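Local coordinates for hypothetical protein (Legionella pneumophila subsp. pneumophila, PDB 4JX2) that is of unknown function, a putative secreted protein of the DUF5624 family that combines helices with a small mixed beta sheet, at residues D93-L98 against G309-T314; P159-E164 against T177-I182. One frame throughout, in Å; residues are numbered along the deposited sequence.

Interaction 1. Residues D93-L98 against G309-T314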
loop_
_atom_site.group_PDB
_atom_site.type_symbol
_atom_site.label_atom_id
_atom_site.label_comp_id
_atom_site.label_asym_id
_atom_site.label_seq_id
_atom_site.Cartn_x
_atom_site.Cartn_y
_atom_site.Cartn_z
ATOM N N ASP A 93 14.340 6.790 25.134
ATOM C CA ASP A 93 14.624 8.128 25.633
ATOM C C ASP A 93 14.571 9.198 24.519
ATOM O O ASP A 93 15.012 10.327 24.744
ATOM C CB ASP A 93 15.989 8.136 26.348
ATOM C CG ASP A 93 16.077 7.223 27.565
ATOM O OD1 ASP A 93 15.037 7.029 28.249
ATOM O OD2 ASP A 93 17.187 6.730 27.854
ATOM N N ARG A 94 14.009 8.848 23.337
ATOM C CA ARG A 94 13.806 9.713 22.158
ATOM C C ARG A 94 15.123 10.186 21.533
ATOM O O ARG A 94 15.109 11.134 20.739
ATOM C CB ARG A 94 12.930 10.941 22.502
ATOM C CG ARG A 94 11.584 10.591 23.104
ATOM C CD ARG A 94 10.757 11.810 23.425
ATOM N NE ARG A 94 11.159 12.430 24.689
ATOM C CZ ARG A 94 11.771 13.605 24.793
ATOM N NH1 ARG A 94 12.058 14.310 23.707
ATOM N NH2 ARG A 94 12.106 14.080 25.980
ATOM N N GLN A 95 16.253 9.522 21.870
ATOM C CA GLN A 95 17.587 9.875 21.364
ATOM C C GLN A 95 17.930 9.106 20.087
ATOM O O GLN A 95 17.679 7.894 19.992
ATOM C CB GLN A 95 18.678 9.627 22.426
ATOM C CG GLN A 95 18.510 10.397 23.749
ATOM C CD GLN A 95 18.416 11.905 23.599
ATOM O OE1 GLN A 95 17.413 12.526 23.983
ATOM N NE2 GLN A 95 19.466 12.530 23.062
ATOM N N LEU A 96 18.519 9.824 19.110
ATOM C CA LEU A 96 18.960 9.274 17.826
ATOM C C LEU A 96 20.176 8.354 18.021
ATOM O O LEU A 96 21.199 8.775 18.577
ATOM C CB LEU A 96 19.297 10.417 16.861
ATOM C CG LEU A 96 19.694 10.062 15.436
ATOM C CD1 LEU A 96 18.528 9.435 14.638
ATOM C CD2 LEU A 96 20.161 11.282 14.724
ATOM N N LYS A 97 20.043 7.094 17.586
ATOM C CA LYS A 97 21.114 6.110 17.717
ATOM C C LYS A 97 21.797 5.878 16.376
ATOM O O LYS A 97 23.008 5.621 16.342
ATOM C CB LYS A 97 20.590 4.781 18.304
ATOM C CG LYS A 97 20.041 4.877 19.743
ATOM C CD LYS A 97 21.028 5.478 20.783
ATOM C CE LYS A 97 22.293 4.673 21.040
ATOM N NZ LYS A 97 23.355 5.497 21.681
ATOM N N LEU A 98 21.028 6.012 15.274
ATOM C CA LEU A 98 21.504 5.802 13.900
ATOM C C LEU A 98 20.662 6.607 12.905
ATOM O O LEU A 98 19.444 6.698 13.056
ATOM C CB LEU A 98 21.425 4.291 13.564
ATOM C CG LEU A 98 22.008 3.802 12.239
ATOM C CD1 LEU A 98 22.682 2.465 12.411
ATOM C CD2 LEU A 98 20.926 3.713 11.140
ATOM N N GLY A 309 15.073 13.081 12.394
ATOM C CA GLY A 309 16.461 13.295 12.007
ATOM C C GLY A 309 17.259 14.089 13.016
ATOM O O GLY A 309 18.492 14.072 12.960
ATOM N N ALA A 310 16.569 14.780 13.956
ATOM C CA ALA A 310 17.204 15.538 15.034
ATOM C C ALA A 310 17.820 14.571 16.057
ATOM O O ALA A 310 17.447 13.388 16.089
ATOM C CB ALA A 310 16.187 16.452 15.710
ATOM N N GLN A 311 18.753 15.068 16.898
ATOM C CA GLN A 311 19.386 14.244 17.919
ATOM C C GLN A 311 18.320 13.726 18.897
ATOM O O GLN A 311 18.397 12.577 19.356
ATOM C CB GLN A 311 20.508 15.016 18.635
ATOM C CG GLN A 311 21.437 14.151 19.521
ATOM C CD GLN A 311 21.846 12.805 18.934
ATOM O OE1 GLN A 311 22.316 12.701 17.788
ATOM N NE2 GLN A 311 21.685 11.744 19.723
ATOM N N GLU A 312 17.292 14.553 19.143
ATOM C CA GLU A 312 16.178 14.206 20.000
ATOM C C GLU A 312 14.854 14.432 19.269
ATOM O O GLU A 312 14.596 15.525 18.742
ATOM C CB GLU A 312 16.226 15.028 21.298
ATOM C CG GLU A 312 15.241 14.560 22.349
ATOM C CD GLU A 312 15.078 15.489 23.534
ATOM O OE1 GLU A 312 14.541 16.606 23.354
ATOM O OE2 GLU A 312 15.418 15.064 24.660
ATOM N N LEU A 313 14.009 13.399 19.263
ATOM C CA LEU A 313 12.653 13.456 18.707
ATOM C C LEU A 313 11.789 14.174 19.754
ATOM O O LEU A 313 11.996 13.945 20.951
ATOM C CB LEU A 313 12.178 11.997 18.472
ATOM C CG LEU A 313 11.446 11.584 17.180
ATOM C CD1 LEU A 313 12.153 12.038 15.930
ATOM C CD2 LEU A 313 11.300 10.077 17.111
ATOM N N THR A 314 10.866 15.061 19.357
ATOM C CA THR A 314 10.023 15.728 20.375
ATOM C C THR A 314 9.091 14.683 20.983
ATOM O O THR A 314 8.837 13.666 20.342
ATOM C CB THR A 314 9.233 16.921 19.790
ATOM O OG1 THR A 314 8.229 16.458 18.880
ATOM C CG2 THR A 314 10.117 17.953 19.133
#
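R94 NH1 is the best-held polar atom here, with three grips: a hydrogen bond to L313 O (2.8 Å), a salt bridge to E312 OE1 (3.4 Å), and a second salt bridge to a bound sulfate, probably from the crystallisation liquor. The L313 carbonyl meets the guanidinium at its edge, only 6° from the plane, whereas the E312 carboxylate crosses obliquely, the two planes 50° apart. A bend at chi3 (-80°) turns the R94 side chain along the L313 backbone. The main chains run antiparallel through one beta bridge, Q95 with E312, a non-hydrogen-bonded pair. On either side of it L313 N donates to R94 O (2.9 Å) and L96 N donates to Q311 O (2.8 Å). Q311 bends at chi2, so its NE2 reaches a lone pair of L96 O (3.2 Å). L96, its CG anti to the backbone N, packs CB and CD2 against the carbonyls of A310 and G309. The contact lies at the surface, along the start of outermost strand 96-101. Y90 of neighbouring strand 86-90 bonds G309 N and A310 O through its hydroxyl, and T314 OG1 N-caps helix 315-339 at D317 N.

Interaction 2. Residues P159-E164 against T177-I182; sequences PNNWLE and TIHNMI
With chi1 at 72°, W162 holds its CG in the crowded position between the backbone N and the carbonyl carbon, while L163 places its CG anti to the N; these torsions bring indole and isobutyl group together toward the helix 175-197. The motif is an N-capped, weakly bonded short helix, 162-165, packed on the side of a longer one within the DUF5624 family region. N161 is the cap: its OD1 accepts from L163 N (3.2 Å), the donor lying above the carbonyl plane rather than on a lone pair. The N161 amide is anchored at its other end too, ND2 donating to the backbone carbonyls of Q157 and N155. N155 also ties the two segments together, taking W162 NE1 on OD1 and giving ND2 to H179 O. Between the helices the packing is apolar. L163 crosses I178 obliquely, its CD2 meeting I178 CG2 at 3.7 Å and the backbone N of H179 at 3.8 Å, so the leucine lies against helix backbone as well as side chain. L163 CD1 also lies over one face of the W162 ring, offset toward its rim, which leaves the indole flanked by its own sequence neighbour. F34 of the second subunit meets the W162 ring edge-to-face, so the W162 end of this buried contact forms part of the interface between the two subunits. At the benzo edge of the indole I182 comes tip to tip, its CD1 in the ring plane 3.6 Å from W162 CZ2.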
loop_
_atom_site.group_PDB
_atom_site.type_symbol
_atom_site.label_atom_id
_atom_site.label_comp_id
_atom_site.label_asym_id
_atom_site.label_seq_id
_atom_site.Cartn_x
_atom_site.Cartn_y
_atom_site.Cartn_z
ATOM N N PRO A 159 46.683 7.584 -11.381
ATOM C CA PRO A 159 46.274 6.968 -10.106
ATOM C C PRO A 159 45.087 7.731 -9.521
ATOM O O PRO A 159 44.566 8.635 -10.190
ATOM C CB PRO A 159 47.549 7.073 -9.262
ATOM C CG PRO A 159 48.234 8.319 -9.752
ATOM C CD PRO A 159 47.767 8.571 -11.171
ATOM N N ASN A 160 44.672 7.382 -8.281
ATOM C CA ASN A 160 43.544 7.994 -7.574
ATOM C C ASN A 160 42.216 7.710 -8.321
ATOM O O ASN A 160 41.352 8.587 -8.408
ATOM C CB ASN A 160 43.748 9.525 -7.343
ATOM C CG ASN A 160 44.937 9.921 -6.488
ATOM O OD1 ASN A 160 45.952 9.215 -6.402
ATOM N ND2 ASN A 160 44.854 11.099 -5.872
ATOM N N ASN A 161 42.043 6.475 -8.840
ATOM C CA ASN A 161 40.783 6.091 -9.482
ATOM C C ASN A 161 39.641 6.231 -8.470
ATOM O O ASN A 161 39.848 5.972 -7.279
ATOM C CB ASN A 161 40.850 4.670 -10.014
ATOM C CG ASN A 161 39.710 4.334 -10.922
ATOM O OD1 ASN A 161 38.724 3.720 -10.519
ATOM N ND2 ASN A 161 39.807 4.755 -12.164
ATOM N N TRP A 162 38.459 6.658 -8.927
ATOM C CA TRP A 162 37.300 6.876 -8.066
ATOM C C TRP A 162 36.978 5.617 -7.213
ATOM O O TRP A 162 36.649 5.749 -6.029
ATOM C CB TRP A 162 36.082 7.321 -8.908
ATOM C CG TRP A 162 35.489 6.230 -9.756
ATOM C CD1 TRP A 162 35.907 5.835 -10.994
ATOM C CD2 TRP A 162 34.427 5.336 -9.386
ATOM N NE1 TRP A 162 35.169 4.757 -11.422
ATOM C CE2 TRP A 162 34.263 4.419 -10.448
ATOM C CE3 TRP A 162 33.618 5.202 -8.245
ATOM C CZ2 TRP A 162 33.279 3.417 -10.430
ATOM C CZ3 TRP A 162 32.680 4.175 -8.205
ATOM C CH2 TRP A 162 32.492 3.321 -9.302
ATOM N N LEU A 163 37.124 4.417 -7.814
ATOM C CA LEU A 163 36.873 3.097 -7.217
ATOM C C LEU A 163 37.829 2.779 -6.043
ATOM O O LEU A 163 37.449 2.066 -5.117
ATOM C CB LEU A 163 37.033 2.051 -8.323
ATOM C CG LEU A 163 36.241 0.772 -8.244
ATOM C CD1 LEU A 163 34.793 1.015 -7.957
ATOM C CD2 LEU A 163 36.386 0.003 -9.526
ATOM N N GLU A 164 39.049 3.329 -6.072
ATOM C CA GLU A 164 40.054 3.183 -5.016
ATOM C C GLU A 164 39.814 4.185 -3.874
ATOM O O GLU A 164 40.400 4.042 -2.805
ATOM C CB GLU A 164 41.466 3.412 -5.595
ATOM C CG GLU A 164 42.012 2.292 -6.472
ATOM C CD GLU A 164 43.294 2.598 -7.236
ATOM O OE1 GLU A 164 43.854 3.712 -7.086
ATOM O OE2 GLU A 164 43.741 1.707 -7.993
ATOM N N THR A 177 37.608 -6.332 -11.597
ATOM C CA THR A 177 36.431 -6.773 -12.351
ATOM C C THR A 177 35.433 -5.619 -12.520
ATOM O O THR A 177 34.986 -5.393 -13.644
ATOM C CB THR A 177 35.768 -7.955 -11.642
ATOM O OG1 THR A 177 36.763 -8.915 -11.286
ATOM C CG2 THR A 177 34.646 -8.595 -12.474
ATOM N N ILE A 178 35.103 -4.879 -11.418
ATOM C CA ILE A 178 34.195 -3.725 -11.437
ATOM C C ILE A 178 34.702 -2.675 -12.441
ATOM O O ILE A 178 33.906 -2.175 -13.254
ATOM C CB ILE A 178 33.993 -3.116 -10.020
ATOM C CG1 ILE A 178 33.314 -4.136 -9.092
ATOM C CG2 ILE A 178 33.179 -1.800 -10.079
ATOM C CD1 ILE A 178 33.254 -3.721 -7.692
ATOM N N HIS A 179 36.018 -2.375 -12.407
ATOM C CA HIS A 179 36.637 -1.413 -13.307
ATOM C C HIS A 179 36.447 -1.811 -14.776
ATOM O O HIS A 179 36.013 -0.982 -15.586
ATOM C CB HIS A 179 38.127 -1.247 -12.999
ATOM C CG HIS A 179 38.826 -0.428 -14.038
ATOM N ND1 HIS A 179 39.506 -1.023 -15.092
ATOM C CD2 HIS A 179 38.835 0.912 -14.213
ATOM C CE1 HIS A 179 39.932 -0.028 -15.847
ATOM N NE2 HIS A 179 39.567 1.156 -15.349
ATOM N N ASN A 180 36.807 -3.068 -15.116
ATOM C CA ASN A 180 36.716 -3.608 -16.474
ATOM C C ASN A 180 35.290 -3.622 -16.983
ATOM O O ASN A 180 35.053 -3.386 -18.175
ATOM C CB ASN A 180 37.278 -5.013 -16.525
ATOM C CG ASN A 180 38.760 -5.079 -16.306
ATOM O OD1 ASN A 180 39.504 -4.110 -16.502
ATOM N ND2 ASN A 180 39.215 -6.245 -15.916
HETATM N N MSE A 181 34.345 -3.891 -16.070
HETATM C CA MSE A 181 32.938 -3.945 -16.378
HETATM C C MSE A 181 32.396 -2.553 -16.768
HETATM O O MSE A 181 31.663 -2.463 -17.761
HETATM C CB MSE A 181 32.161 -4.528 -15.213
HETATM C CG MSE A 181 30.717 -4.720 -15.559
HETATM SE SE MSE A 181 29.587 -4.297 -14.108
HETATM C CE MSE A 181 29.821 -2.380 -14.200
ATOM N N ILE A 182 32.753 -1.479 -16.011
ATOM C CA ILE A 182 32.281 -0.129 -16.336
ATOM C C ILE A 182 32.919 0.300 -17.676
ATOM O O ILE A 182 32.241 0.889 -18.524
ATOM C CB ILE A 182 32.527 0.880 -15.183
ATOM C CG1 ILE A 182 31.633 0.538 -13.981
ATOM C CG2 ILE A 182 32.269 2.333 -15.632
ATOM C CD1 ILE A 182 32.219 0.808 -12.681
#

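In the fold
From the N terminus, after helices 32-41 and 56-66, the chain forms the antiparallel strands 79-84, 86-90 and 96-101, with 93-98 leading into the last of them. It then passes through helices 110-117, 119-131 and 136-155 to 159-164, and interaction 2 closes a short loop of 12 residues onto helix 175-197. After helices 205-213 and 223-247 the chain returns to the sheet with strands 257-262 and 296-298. The loop segment 309-314 then closes interaction 1 across 210 residues. Interaction 2 is thus nested inside interaction 1. Their centres lie about 38 Å apart, without touching: one ties the sheet edge to the lead-in of helix 315-339, the other packs short helix 162-165 on helix 175-197.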